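Phosphoribosylaminoimidazole-succinocarboxamide synthase (Pyrococcus horikoshii, PDB 4O84) catalyses the ATP-dependent joining of L-aspartate to 5-amino-1-(5-phospho-D-ribosyl)imidazole-4-carboxylate, giving SAICAR, ADP and phosphate in de novo purine biosynthesis. Local coordinates at residues Arg93-Gly98 and Gly168-Asp173; Glu89-Asn94 and Ile116-Tyr121; Leu83-Leu88 and Lys175-Lys180. One frame throughout, in Å; residues are numbered along the deposited sequence.

From the N terminus, strand 84-93, with the loop that follows it, takes part in every contact. Its beginning, within residues 83-88, pairs in interaction 3 with residues 175-180 and closes the outermost loop, inside which the other two contacts nest. Residues 89-94 then close the shortest loop, pairing with residues 116-121 in interaction 2. Interaction 1 starts from the same stretch, sharing Arg-93 and Asn-94, but reaches much further along the chain, to residues 168-173. Strand 84-93 is thereby held antiparallel to both 111-121 and 169-180 in one sheet. All three contacts touch bound guanosine-5'-monophosphate, although the centres of interactions 1 and 3 lie about 22 Å apart.

Interaction 1: residues Arg93-Gly98 and Gly168-Asp173; sequences RNVVAG and GIILVD. With 5GP (guanosine-5'-monophosphate), chain J.
Arg-93 and Asp-173 supply the charged part of this contact. Their side chains lie side by side and point the same way, with a long, weak salt bridge of 3.3 Å between Arg-93 NH1 and Asp-173 OD2. Guanidinium and carboxylate planes stand 78° apart, so this is no flat two-pronged pair. At the guanidinium edge, NH1 instead makes a nearly straight bond (162°) of 2.7 Å to phosphate O1P of guanosine-5'-monophosphate. Asp-173 CG sits between the backbone N and the carbonyl carbon (chi1 55°), which divides the carboxylate between two tasks: OD2 faces the arginine, while OD1 accepts the ribose hydroxyl O3' at 2.6 Å. A water that accepts from Arg-93 NE lies within hydrogen-bonding distance of Asp-173 OD2 and Val-95 O and so joins the two segments.

The backbone bonds centre on Val-172 O, which takes two N-H groups, Asn-94 N at 2.9 Å and Val-95 N at 3.1 Å. Such double acceptance accords with the corner the chain turns at Asn-94, beyond the non-hydrogen-bonded pair Arg-93/Asp-173. Asn-94 ND2 reaches Leu-171 O at 3.0 Å from above the carbonyl plane, and also binds Asn-157 OD1.

Apolar contact lies past the corner. Ala-97 CB meets Val-172 CG1 at 3.6 Å, and the Val-95 and Ile-170 side chains cross at about a right angle, CG2 to CG2 at 3.9 Å.

The contact is buried between several elements. Helix 143-165 meets Asn-94 and Leu-171, strand 197-201 lies against Leu-171 and Val-172, and its Arg-198 makes a second salt bridge to Asp-173. Strand 111-121 bonds to the backbone of Arg-93 and Asn-94, and Val-96 bonds just ahead of it, to Gly-109 and Tyr-110.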
loop_
_atom_site.group_PDB
_atom_site.type_symbol
_atom_site.label_atom_id
_atom_site.label_comp_id
_atom_site.label_asym_id
_atom_site.label_seq_id
_atom_site.Cartn_x
_atom_site.Cartn_y
_atom_site.Cartn_z
ATOM N N ARG A 93 11.778 -4.598 5.707
ATOM C CA ARG A 93 11.664 -5.901 5.085
ATOM C C ARG A 93 10.187 -6.278 4.903
ATOM O O ARG A 93 9.390 -6.187 5.838
ATOM C CB ARG A 93 12.443 -6.945 5.911
ATOM C CG ARG A 93 13.751 -6.402 6.495
ATOM C CD ARG A 93 14.621 -7.479 7.137
ATOM N NE ARG A 93 15.302 -8.270 6.135
ATOM C CZ ARG A 93 16.624 -8.361 6.002
ATOM N NH1 ARG A 93 17.139 -9.097 5.017
ATOM N NH2 ARG A 93 17.429 -7.749 6.855
ATOM N N ASN A 94 9.825 -6.677 3.684
ATOM C CA ASN A 94 8.467 -7.171 3.384
ATOM C C ASN A 94 8.409 -8.683 3.162
ATOM O O ASN A 94 7.376 -9.326 3.378
ATOM C CB ASN A 94 7.917 -6.476 2.141
ATOM C CG ASN A 94 7.841 -4.982 2.318
ATOM O OD1 ASN A 94 7.210 -4.514 3.257
ATOM N ND2 ASN A 94 8.530 -4.229 1.455
ATOM N N VAL A 95 9.520 -9.216 2.663
ATOM C CA VAL A 95 9.640 -10.613 2.275
ATOM C C VAL A 95 10.961 -11.090 2.878
ATOM O O VAL A 95 11.941 -10.364 2.844
ATOM C CB VAL A 95 9.632 -10.745 0.717
ATOM C CG1 VAL A 95 10.008 -12.140 0.263
ATOM C CG2 VAL A 95 8.278 -10.347 0.149
ATOM N N VAL A 96 10.952 -12.288 3.449
ATOM C CA VAL A 96 12.137 -12.918 4.057
ATOM C C VAL A 96 13.240 -13.193 3.026
ATOM O O VAL A 96 13.053 -13.967 2.085
ATOM C CB VAL A 96 11.766 -14.242 4.786
ATOM C CG1 VAL A 96 13.018 -14.986 5.287
ATOM C CG2 VAL A 96 10.807 -13.994 5.954
ATOM N N ALA A 97 14.387 -12.567 3.229
ATOM C CA ALA A 97 15.569 -12.786 2.401
ATOM C C ALA A 97 16.816 -12.405 3.195
ATOM O O ALA A 97 16.722 -11.778 4.256
ATOM C CB ALA A 97 15.490 -11.958 1.116
ATOM N N GLY A 98 17.978 -12.785 2.661
ATOM C CA GLY A 98 19.277 -12.452 3.243
ATOM C C GLY A 98 19.353 -12.751 4.731
ATOM O O GLY A 98 18.934 -13.821 5.185
ATOM N N GLY A 168 5.030 -5.229 -11.527
ATOM C CA GLY A 168 5.454 -6.614 -11.378
ATOM C C GLY A 168 6.790 -6.801 -10.685
ATOM O O GLY A 168 7.502 -7.763 -10.979
ATOM N N ILE A 169 7.109 -5.895 -9.757
ATOM C CA ILE A 169 8.340 -5.933 -8.968
ATOM C C ILE A 169 8.029 -5.984 -7.461
ATOM O O ILE A 169 7.348 -5.119 -6.936
ATOM C CB ILE A 169 9.258 -4.708 -9.265
ATOM C CG1 ILE A 169 9.639 -4.644 -10.762
ATOM C CG2 ILE A 169 10.512 -4.766 -8.389
ATOM C CD1 ILE A 169 10.213 -3.304 -11.208
ATOM N N ILE A 170 8.542 -7.011 -6.786
ATOM C CA ILE A 170 8.434 -7.148 -5.340
ATOM C C ILE A 170 9.544 -6.351 -4.647
ATOM O O ILE A 170 10.752 -6.595 -4.854
ATOM C CB ILE A 170 8.524 -8.630 -4.905
ATOM C CG1 ILE A 170 7.443 -9.458 -5.608
ATOM C CG2 ILE A 170 8.425 -8.776 -3.383
ATOM C CD1 ILE A 170 7.788 -10.926 -5.693
ATOM N N LEU A 171 9.142 -5.392 -3.832
ATOM C CA LEU A 171 10.098 -4.783 -2.931
ATOM C C LEU A 171 10.314 -5.760 -1.773
ATOM O O LEU A 171 9.502 -5.825 -0.860
ATOM C CB LEU A 171 9.587 -3.440 -2.421
ATOM C CG LEU A 171 10.573 -2.640 -1.541
ATOM C CD1 LEU A 171 11.883 -2.400 -2.265
ATOM C CD2 LEU A 171 9.943 -1.313 -1.136
ATOM N N VAL A 172 11.381 -6.550 -1.853
ATOM C CA VAL A 172 11.684 -7.581 -0.856
ATOM C C VAL A 172 12.190 -6.949 0.451
ATOM O O VAL A 172 11.676 -7.237 1.526
ATOM C CB VAL A 172 12.689 -8.620 -1.427
ATOM C CG1 VAL A 172 13.301 -9.484 -0.320
ATOM C CG2 VAL A 172 11.988 -9.481 -2.483
ATOM N N ASP A 173 13.185 -6.075 0.342
ATOM C CA ASP A 173 13.688 -5.306 1.484
ATOM C C ASP A 173 14.544 -4.184 0.892
ATOM O O ASP A 173 14.796 -4.182 -0.331
ATOM C CB ASP A 173 14.477 -6.181 2.488
ATOM C CG ASP A 173 15.634 -6.954 1.835
ATOM O OD1 ASP A 173 16.367 -6.385 1.016
ATOM O OD2 ASP A 173 15.816 -8.145 2.129
HETATM P P 5GP J . 20.763 -8.050 4.471
HETATM O O1P 5GP J . 19.737 -9.140 4.241
HETATM O O2P 5GP J . 22.088 -8.384 3.834
HETATM O O3P 5GP J . 20.819 -7.568 5.903
HETATM O "O5'" 5GP J . 20.289 -6.692 3.700
HETATM C "C5'" 5GP J . 18.966 -6.124 3.757
HETATM C "C4'" 5GP J . 18.688 -5.074 2.661
HETATM O "O4'" 5GP J . 19.360 -3.845 2.927
HETATM C "C3'" 5GP J . 19.148 -5.462 1.255
HETATM O "O3'" 5GP J . 18.274 -4.834 0.299
HETATM C "C2'" 5GP J . 20.524 -4.856 1.120
HETATM O "O2'" 5GP J . 20.865 -4.582 -0.249
HETATM C "C1'" 5GP J . 20.380 -3.590 1.954
HETATM N N9 5GP J . 21.661 -3.265 2.616
HETATM C C8 5GP J . 21.980 -3.520 3.901
HETATM N N7 5GP J . 23.235 -3.084 4.180
HETATM C C5 5GP J . 23.746 -2.554 3.061
HETATM C C6 5GP J . 25.022 -1.909 2.666
HETATM O O6 5GP J . 25.942 -1.774 3.495
HETATM N N1 5GP J . 25.151 -1.476 1.396
HETATM C C2 5GP J . 24.167 -1.602 0.480
HETATM N N2 5GP J . 24.394 -1.138 -0.784
HETATM N N3 5GP J . 22.961 -2.184 0.779
HETATM C C4 5GP J . 22.702 -2.665 2.025
HETATM O O HOH W 1 14.299 -9.418 3.969
#

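Interaction 2: residues Glu89-Asn94 and Ile116-Tyr121; sequences EVVVRN and IVELYY. With CD (cadmium ion), chain I; 5GP (guanosine-5'-monophosphate), chain J.
Two neighbouring strands of the antiparallel sheet that carries the bound nucleotide meet here, Glu-89 to Arg-93 pairing with Ile-116 to Tyr-120 in unbroken register. The short strand axes approach to 4.7 Å and run 159° apart. Three hydrogen-bonded pairs, Glu-89/Tyr-120, Val-91/Glu-118 and Arg-93/Ile-116, each close with two backbone bonds.

The side chains of these three pairs share the face that meets guanosine-5'-monophosphate. Glu-118 leaves its strand with CG anti to the carbonyl carbon (chi1 -58°) and stays extended beyond, which carries OE1 across to the arginine. There Arg-93 NH2 donates at 2.9 Å within a salt bridge, on the syn side of OE1 but tilted from the carboxylate plane; the guanidinium and carboxylate planes are 59° apart. Tyr-120 OH donates to the same OE1 at 2.7 Å, from the opposite face of the carboxylate. Val-91 CG2 lies 3.9 Å from Tyr-120 CE2, and Val-91 also borders the ribose. Further along, Glu-89 OE1 and guanine N7 bind the same cadmium ion, each at 2.3 Å.

On the reverse face, Val-90 CG1 touches Val-117 CG1 at 3.8 Å, while Val-90 and Leu-119 lie alongside one another. Val-90, Val-92 and Val-117 all meet helix 143-165.

Chemically, Glu-118 acts in the second shell: held by two donors on opposite faces, its OE1 probably restrains the guanidinium at NH2 and so helps to place NH1 for the phosphate. The cadmium ion bridges protein and base. With Ser-99, Arg-198 and Arg-214 also bonded to the nucleotide, the site may be the one that takes the ribotide substrate.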
loop_
_atom_site.group_PDB
_atom_site.type_symbol
_atom_site.label_atom_id
_atom_site.label_comp_id
_atom_site.label_asym_id
_atom_site.label_seq_id
_atom_site.Cartn_x
_atom_site.Cartn_y
_atom_site.Cartn_z
ATOM N N GLU A 89 21.883 2.546 9.502
ATOM C CA GLU A 89 21.220 1.950 8.348
ATOM C C GLU A 89 19.875 1.449 8.843
ATOM O O GLU A 89 19.794 0.710 9.813
ATOM C CB GLU A 89 22.034 0.814 7.750
ATOM C CG GLU A 89 23.420 1.249 7.320
ATOM C CD GLU A 89 24.211 0.169 6.596
ATOM O OE1 GLU A 89 23.954 -1.035 6.804
ATOM O OE2 GLU A 89 25.118 0.543 5.829
ATOM N N VAL A 90 18.812 1.913 8.199
ATOM C CA VAL A 90 17.463 1.540 8.572
ATOM C C VAL A 90 16.927 0.641 7.465
ATOM O O VAL A 90 16.766 1.074 6.323
ATOM C CB VAL A 90 16.577 2.780 8.771
ATOM C CG1 VAL A 90 15.176 2.379 9.198
ATOM C CG2 VAL A 90 17.212 3.743 9.779
ATOM N N VAL A 91 16.656 -0.612 7.820
ATOM C CA VAL A 91 16.233 -1.612 6.865
ATOM C C VAL A 91 14.774 -1.979 7.072
ATOM O O VAL A 91 14.345 -2.288 8.193
ATOM C CB VAL A 91 17.128 -2.882 6.909
ATOM C CG1 VAL A 91 16.563 -3.985 6.012
ATOM C CG2 VAL A 91 18.556 -2.552 6.480
ATOM N N VAL A 92 14.011 -1.915 5.977
ATOM C CA VAL A 92 12.612 -2.339 5.971
ATOM C C VAL A 92 12.464 -3.613 5.133
ATOM O O VAL A 92 12.939 -3.689 3.978
ATOM C CB VAL A 92 11.668 -1.242 5.418
ATOM C CG1 VAL A 92 10.209 -1.673 5.567
ATOM C CG2 VAL A 92 11.886 0.073 6.146
ATOM N N ARG A 93 11.778 -4.598 5.707
ATOM C CA ARG A 93 11.664 -5.901 5.085
ATOM C C ARG A 93 10.187 -6.278 4.903
ATOM O O ARG A 93 9.390 -6.187 5.838
ATOM C CB ARG A 93 12.443 -6.945 5.911
ATOM C CG ARG A 93 13.751 -6.402 6.495
ATOM C CD ARG A 93 14.621 -7.479 7.137
ATOM N NE ARG A 93 15.302 -8.270 6.135
ATOM C CZ ARG A 93 16.624 -8.361 6.002
ATOM N NH1 ARG A 93 17.139 -9.097 5.017
ATOM N NH2 ARG A 93 17.429 -7.749 6.855
ATOM N N ASN A 94 9.825 -6.677 3.684
ATOM C CA ASN A 94 8.467 -7.171 3.384
ATOM C C ASN A 94 8.409 -8.683 3.162
ATOM O O ASN A 94 7.376 -9.326 3.378
ATOM C CB ASN A 94 7.917 -6.476 2.141
ATOM C CG ASN A 94 7.841 -4.982 2.318
ATOM O OD1 ASN A 94 7.210 -4.514 3.257
ATOM N ND2 ASN A 94 8.530 -4.229 1.455
ATOM N N ILE A 116 8.905 -5.324 8.629
ATOM C CA ILE A 116 9.799 -5.340 9.765
ATOM C C ILE A 116 10.810 -4.207 9.555
ATOM O O ILE A 116 11.359 -4.056 8.462
ATOM C CB ILE A 116 10.511 -6.719 9.853
ATOM C CG1 ILE A 116 9.510 -7.810 10.273
ATOM C CG2 ILE A 116 11.750 -6.664 10.756
ATOM C CD1 ILE A 116 10.126 -9.203 10.427
ATOM N N VAL A 117 11.047 -3.412 10.595
ATOM C CA VAL A 117 12.106 -2.407 10.566
ATOM C C VAL A 117 13.252 -2.883 11.453
ATOM O O VAL A 117 13.041 -3.204 12.634
ATOM C CB VAL A 117 11.644 -1.020 11.078
ATOM C CG1 VAL A 117 12.735 0.006 10.800
ATOM C CG2 VAL A 117 10.339 -0.586 10.435
ATOM N N GLU A 118 14.454 -2.936 10.882
ATOM C CA GLU A 118 15.671 -3.195 11.652
ATOM C C GLU A 118 16.603 -1.984 11.635
ATOM O O GLU A 118 16.694 -1.272 10.623
ATOM C CB GLU A 118 16.397 -4.423 11.096
ATOM C CG GLU A 118 15.551 -5.690 11.095
ATOM C CD GLU A 118 16.157 -6.808 10.268
ATOM O OE1 GLU A 118 17.047 -6.536 9.408
ATOM O OE2 GLU A 118 15.727 -7.968 10.460
ATOM N N LEU A 119 17.297 -1.768 12.747
ATOM C CA LEU A 119 18.240 -0.661 12.886
ATOM C C LEU A 119 19.647 -1.198 12.952
ATOM O O LEU A 119 19.929 -2.128 13.719
ATOM C CB LEU A 119 17.967 0.173 14.144
ATOM C CG LEU A 119 16.612 0.839 14.306
ATOM C CD1 LEU A 119 16.511 1.472 15.678
ATOM C CD2 LEU A 119 16.367 1.879 13.215
ATOM N N TYR A 120 20.536 -0.615 12.152
ATOM C CA TYR A 120 21.924 -1.026 12.181
ATOM C C TYR A 120 22.801 0.159 12.516
ATOM O O TYR A 120 22.526 1.284 12.093
ATOM C CB TYR A 120 22.337 -1.659 10.849
ATOM C CG TYR A 120 21.642 -2.957 10.581
ATOM C CD1 TYR A 120 22.249 -4.161 10.901
ATOM C CD2 TYR A 120 20.352 -2.988 10.031
ATOM C CE1 TYR A 120 21.605 -5.364 10.676
ATOM C CE2 TYR A 120 19.708 -4.189 9.796
ATOM C CZ TYR A 120 20.341 -5.374 10.115
ATOM O OH TYR A 120 19.714 -6.575 9.907
ATOM N N TYR A 121 23.848 -0.088 13.298
ATOM C CA TYR A 121 24.807 0.961 13.606
ATOM C C TYR A 121 25.771 1.002 12.428
ATOM O O TYR A 121 26.450 0.018 12.146
ATOM C CB TYR A 121 25.531 0.668 14.922
ATOM C CG TYR A 121 26.708 1.568 15.261
ATOM C CD1 TYR A 121 26.700 2.945 14.976
ATOM C CD2 TYR A 121 27.841 1.038 15.876
ATOM C CE1 TYR A 121 27.789 3.756 15.298
ATOM C CE2 TYR A 121 28.921 1.833 16.206
ATOM C CZ TYR A 121 28.898 3.183 15.919
ATOM O OH TYR A 121 29.995 3.942 16.268
HETATM CD CD CD I . 23.946 -3.336 6.378
HETATM P P 5GP J . 20.763 -8.050 4.471
HETATM O O1P 5GP J . 19.737 -9.140 4.241
HETATM O O2P 5GP J . 22.088 -8.384 3.834
HETATM O O3P 5GP J . 20.819 -7.568 5.903
HETATM O "O5'" 5GP J . 20.289 -6.692 3.700
HETATM C "C5'" 5GP J . 18.966 -6.124 3.757
HETATM C "C4'" 5GP J . 18.688 -5.074 2.661
HETATM O "O4'" 5GP J . 19.360 -3.845 2.927
HETATM C "C3'" 5GP J . 19.148 -5.462 1.255
HETATM O "O3'" 5GP J . 18.274 -4.834 0.299
HETATM C "C2'" 5GP J . 20.524 -4.856 1.120
HETATM O "O2'" 5GP J . 20.865 -4.582 -0.249
HETATM C "C1'" 5GP J . 20.380 -3.590 1.954
HETATM N N9 5GP J . 21.661 -3.265 2.616
HETATM C C8 5GP J . 21.980 -3.520 3.901
HETATM N N7 5GP J . 23.235 -3.084 4.180
HETATM C C5 5GP J . 23.746 -2.554 3.061
HETATM C C6 5GP J . 25.022 -1.909 2.666
HETATM O O6 5GP J . 25.942 -1.774 3.495
HETATM N N1 5GP J . 25.151 -1.476 1.396
HETATM C C2 5GP J . 24.167 -1.602 0.480
HETATM N N2 5GP J . 24.394 -1.138 -0.784
HETATM N N3 5GP J . 22.961 -2.184 0.779
HETATM C C4 5GP J . 22.702 -2.665 2.025
#

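Interaction 3: residues Leu83-Leu88 and Lys175-Lys180. With 5GP (guanosine-5'-monophosphate), chain J.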
loop_
_atom_site.group_PDB
_atom_site.type_symbol
_atom_site.label_atom_id
_atom_site.label_comp_id
_atom_site.label_asym_id
_atom_site.label_seq_id
_atom_site.Cartn_x
_atom_site.Cartn_y
_atom_site.Cartn_z
ATOM N N LEU A 83 23.493 17.384 5.415
ATOM C CA LEU A 83 22.779 16.972 6.609
ATOM C C LEU A 83 23.724 16.595 7.745
ATOM O O LEU A 83 24.898 16.267 7.526
ATOM C CB LEU A 83 21.851 15.788 6.299
ATOM C CG LEU A 83 20.708 15.995 5.310
ATOM C CD1 LEU A 83 19.992 14.680 5.086
ATOM C CD2 LEU A 83 19.738 17.080 5.778
ATOM N N ASP A 84 23.179 16.653 8.953
ATOM C CA ASP A 84 23.781 16.067 10.122
ATOM C C ASP A 84 23.278 14.615 10.163
ATOM O O ASP A 84 22.167 14.346 10.620
ATOM C CB ASP A 84 23.324 16.855 11.358
ATOM C CG ASP A 84 23.912 16.332 12.640
ATOM O OD1 ASP A 84 25.041 15.799 12.612
ATOM O OD2 ASP A 84 23.245 16.471 13.691
HETATM N N MSE A 85 24.110 13.700 9.673
HETATM C CA MSE A 85 23.696 12.328 9.356
HETATM C C MSE A 85 23.589 11.479 10.601
HETATM O O MSE A 85 24.465 11.511 11.476
HETATM C CB MSE A 85 24.727 11.673 8.423
HETATM C CG MSE A 85 24.794 12.258 7.010
HETATM SE SE MSE A 85 23.137 11.889 5.990
HETATM C CE MSE A 85 23.203 9.926 6.126
ATOM N N TYR A 86 22.508 10.710 10.697
ATOM C CA TYR A 86 22.409 9.681 11.729
ATOM C C TYR A 86 23.325 8.505 11.371
ATOM O O TYR A 86 23.379 8.095 10.193
ATOM C CB TYR A 86 20.981 9.194 11.887
ATOM C CG TYR A 86 20.038 10.203 12.475
ATOM C CD1 TYR A 86 20.035 10.474 13.845
ATOM C CD2 TYR A 86 19.127 10.870 11.665
ATOM C CE1 TYR A 86 19.146 11.388 14.387
ATOM C CE2 TYR A 86 18.242 11.783 12.192
ATOM C CZ TYR A 86 18.251 12.036 13.549
ATOM O OH TYR A 86 17.365 12.946 14.041
ATOM N N PRO A 87 24.062 7.967 12.372
ATOM C CA PRO A 87 24.949 6.801 12.135
ATOM C C PRO A 87 24.173 5.470 11.989
ATOM O O PRO A 87 24.541 4.460 12.586
ATOM C CB PRO A 87 25.844 6.774 13.378
ATOM C CG PRO A 87 25.058 7.482 14.445
ATOM C CD PRO A 87 24.145 8.467 13.756
ATOM N N LEU A 88 23.119 5.490 11.174
ATOM C CA LEU A 88 22.216 4.359 11.027
ATOM C C LEU A 88 22.097 3.851 9.609
ATOM O O LEU A 88 22.212 4.616 8.648
ATOM C CB LEU A 88 20.811 4.728 11.521
ATOM C CG LEU A 88 20.654 5.089 13.005
ATOM C CD1 LEU A 88 19.227 5.529 13.251
ATOM C CD2 LEU A 88 21.028 3.914 13.921
ATOM N N LYS A 175 17.466 -0.643 2.291
ATOM C CA LYS A 175 18.149 0.132 3.318
ATOM C C LYS A 175 17.995 1.631 3.048
ATOM O O LYS A 175 18.185 2.090 1.935
ATOM C CB LYS A 175 19.640 -0.217 3.366
ATOM C CG LYS A 175 20.493 0.728 4.234
ATOM C CD LYS A 175 21.979 0.712 3.877
ATOM C CE LYS A 175 22.300 1.274 2.491
ATOM N NZ LYS A 175 22.601 2.722 2.459
ATOM N N LEU A 176 17.667 2.373 4.098
ATOM C CA LEU A 176 17.567 3.825 4.058
ATOM C C LEU A 176 18.572 4.416 5.024
ATOM O O LEU A 176 18.984 3.764 6.008
ATOM C CB LEU A 176 16.159 4.293 4.454
ATOM C CG LEU A 176 14.978 3.876 3.571
ATOM C CD1 LEU A 176 13.677 4.430 4.121
ATOM C CD2 LEU A 176 15.195 4.320 2.116
ATOM N N GLU A 177 18.970 5.649 4.726
ATOM C CA GLU A 177 19.732 6.463 5.652
ATOM C C GLU A 177 19.089 7.847 5.759
ATOM O O GLU A 177 18.373 8.309 4.844
ATOM C CB GLU A 177 21.198 6.558 5.248
ATOM C CG GLU A 177 21.867 5.190 5.134
ATOM C CD GLU A 177 23.350 5.241 4.797
ATOM O OE1 GLU A 177 24.030 6.263 5.058
ATOM O OE2 GLU A 177 23.848 4.228 4.277
ATOM N N PHE A 178 19.357 8.481 6.893
ATOM C CA PHE A 178 18.642 9.663 7.323
ATOM C C PHE A 178 19.626 10.633 7.947
ATOM O O PHE A 178 20.664 10.228 8.519
ATOM C CB PHE A 178 17.596 9.302 8.387
ATOM C CG PHE A 178 16.400 8.568 7.856
ATOM C CD1 PHE A 178 15.340 9.255 7.273
ATOM C CD2 PHE A 178 16.320 7.184 7.962
ATOM C CE1 PHE A 178 14.236 8.568 6.790
ATOM C CE2 PHE A 178 15.213 6.492 7.482
ATOM C CZ PHE A 178 14.167 7.186 6.904
ATOM N N GLY A 179 19.284 11.912 7.840
ATOM C CA GLY A 179 19.990 12.959 8.531
ATOM C C GLY A 179 19.087 14.074 9.024
ATOM O O GLY A 179 17.872 14.104 8.763
ATOM N N LYS A 180 19.707 15.009 9.736
ATOM C CA LYS A 180 19.007 16.162 10.280
ATOM C C LYS A 180 19.386 17.421 9.525
ATOM O O LYS A 180 20.573 17.693 9.341
ATOM C CB LYS A 180 19.328 16.317 11.773
ATOM C CG LYS A 180 18.108 16.193 12.661
ATOM C CD LYS A 180 18.481 16.118 14.129
ATOM C CE LYS A 180 17.227 16.073 14.989
ATOM N NZ LYS A 180 17.527 16.021 16.452
HETATM P P 5GP J . 20.763 -8.050 4.471
HETATM O O1P 5GP J . 19.737 -9.140 4.241
HETATM O O2P 5GP J . 22.088 -8.384 3.834
HETATM O O3P 5GP J . 20.819 -7.568 5.903
HETATM O "O5'" 5GP J . 20.289 -6.692 3.700
HETATM C "C5'" 5GP J . 18.966 -6.124 3.757
HETATM C "C4'" 5GP J . 18.688 -5.074 2.661
HETATM O "O4'" 5GP J . 19.360 -3.845 2.927
HETATM C "C3'" 5GP J . 19.148 -5.462 1.255
HETATM O "O3'" 5GP J . 18.274 -4.834 0.299
HETATM C "C2'" 5GP J . 20.524 -4.856 1.120
HETATM O "O2'" 5GP J . 20.865 -4.582 -0.249
HETATM C "C1'" 5GP J . 20.380 -3.590 1.954
HETATM N N9 5GP J . 21.661 -3.265 2.616
HETATM C C8 5GP J . 21.980 -3.520 3.901
HETATM N N7 5GP J . 23.235 -3.084 4.180
HETATM C C5 5GP J . 23.746 -2.554 3.061
HETATM C C6 5GP J . 25.022 -1.909 2.666
HETATM O O6 5GP J . 25.942 -1.774 3.495
HETATM N N1 5GP J . 25.151 -1.476 1.396
HETATM C C2 5GP J . 24.167 -1.602 0.480
HETATM N N2 5GP J . 24.394 -1.138 -0.784
HETATM N N3 5GP J . 22.961 -2.184 0.779
HETATM C C4 5GP J . 22.702 -2.665 2.025
HETATM O O HOH W 2 21.070 7.084 8.747
#
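A single water gathers polar atoms from both segments: it accepts from Phe-178 N at 2.9 Å and lies 2.7 Å from Leu-88 O and 2.9 Å from Tyr-86 O, within hydrogen-bonding range of each. It lies where the direct pairing stops, at the inverse gamma turn centred on Pro-87, which probably interrupts the strand register.

Before the turn the strands bond directly. Tyr-86 N donates to Phe-178 O at 2.9 Å. Asp-84 N gives its hydrogen to Lys-180 O at 2.8 Å, and Lys-180 N returns one to Asp-84 O at 2.7 Å, although from 44° above that carbonyl's plane. This antiparallel pairing, interrupted near Pro-87 and resumed where Leu-176 bonds to Val-90, ties the start of strand 84-93 to strand 169-180 within the six-stranded sheet. Between Leu-83 and Met-85 sits Gly-179; a beta carbon there would clash with Leu-83 CB. Met-85, a selenomethionine, folds back through chi2 -67° and chi3 -58°, and its CE comes to 3.5 Å from Phe-178 O.

Tyr-86 lays its ring edge along Phe-178, with CD2 near the backbone carbonyl and CB, and crosses Lys-180 obliquely. Its OH approaches Lys-180 CE to 3.3 Å and bonds to Glu-145 OE2 of helix 143-165, the oxygen that also forms a salt bridge with Lys-180 NZ. Putting an alanine at Tyr-86 would probably open a gap beside Phe-178 and Gly-179, cost Glu-145 its hydroxyl partner and leave the Lys-180 chain freer to turn. At the far end, Lys-175 runs beside the guanine and ribose of guanosine-5'-monophosphate, its NZ held by Glu-177 OE2 and Asp-190.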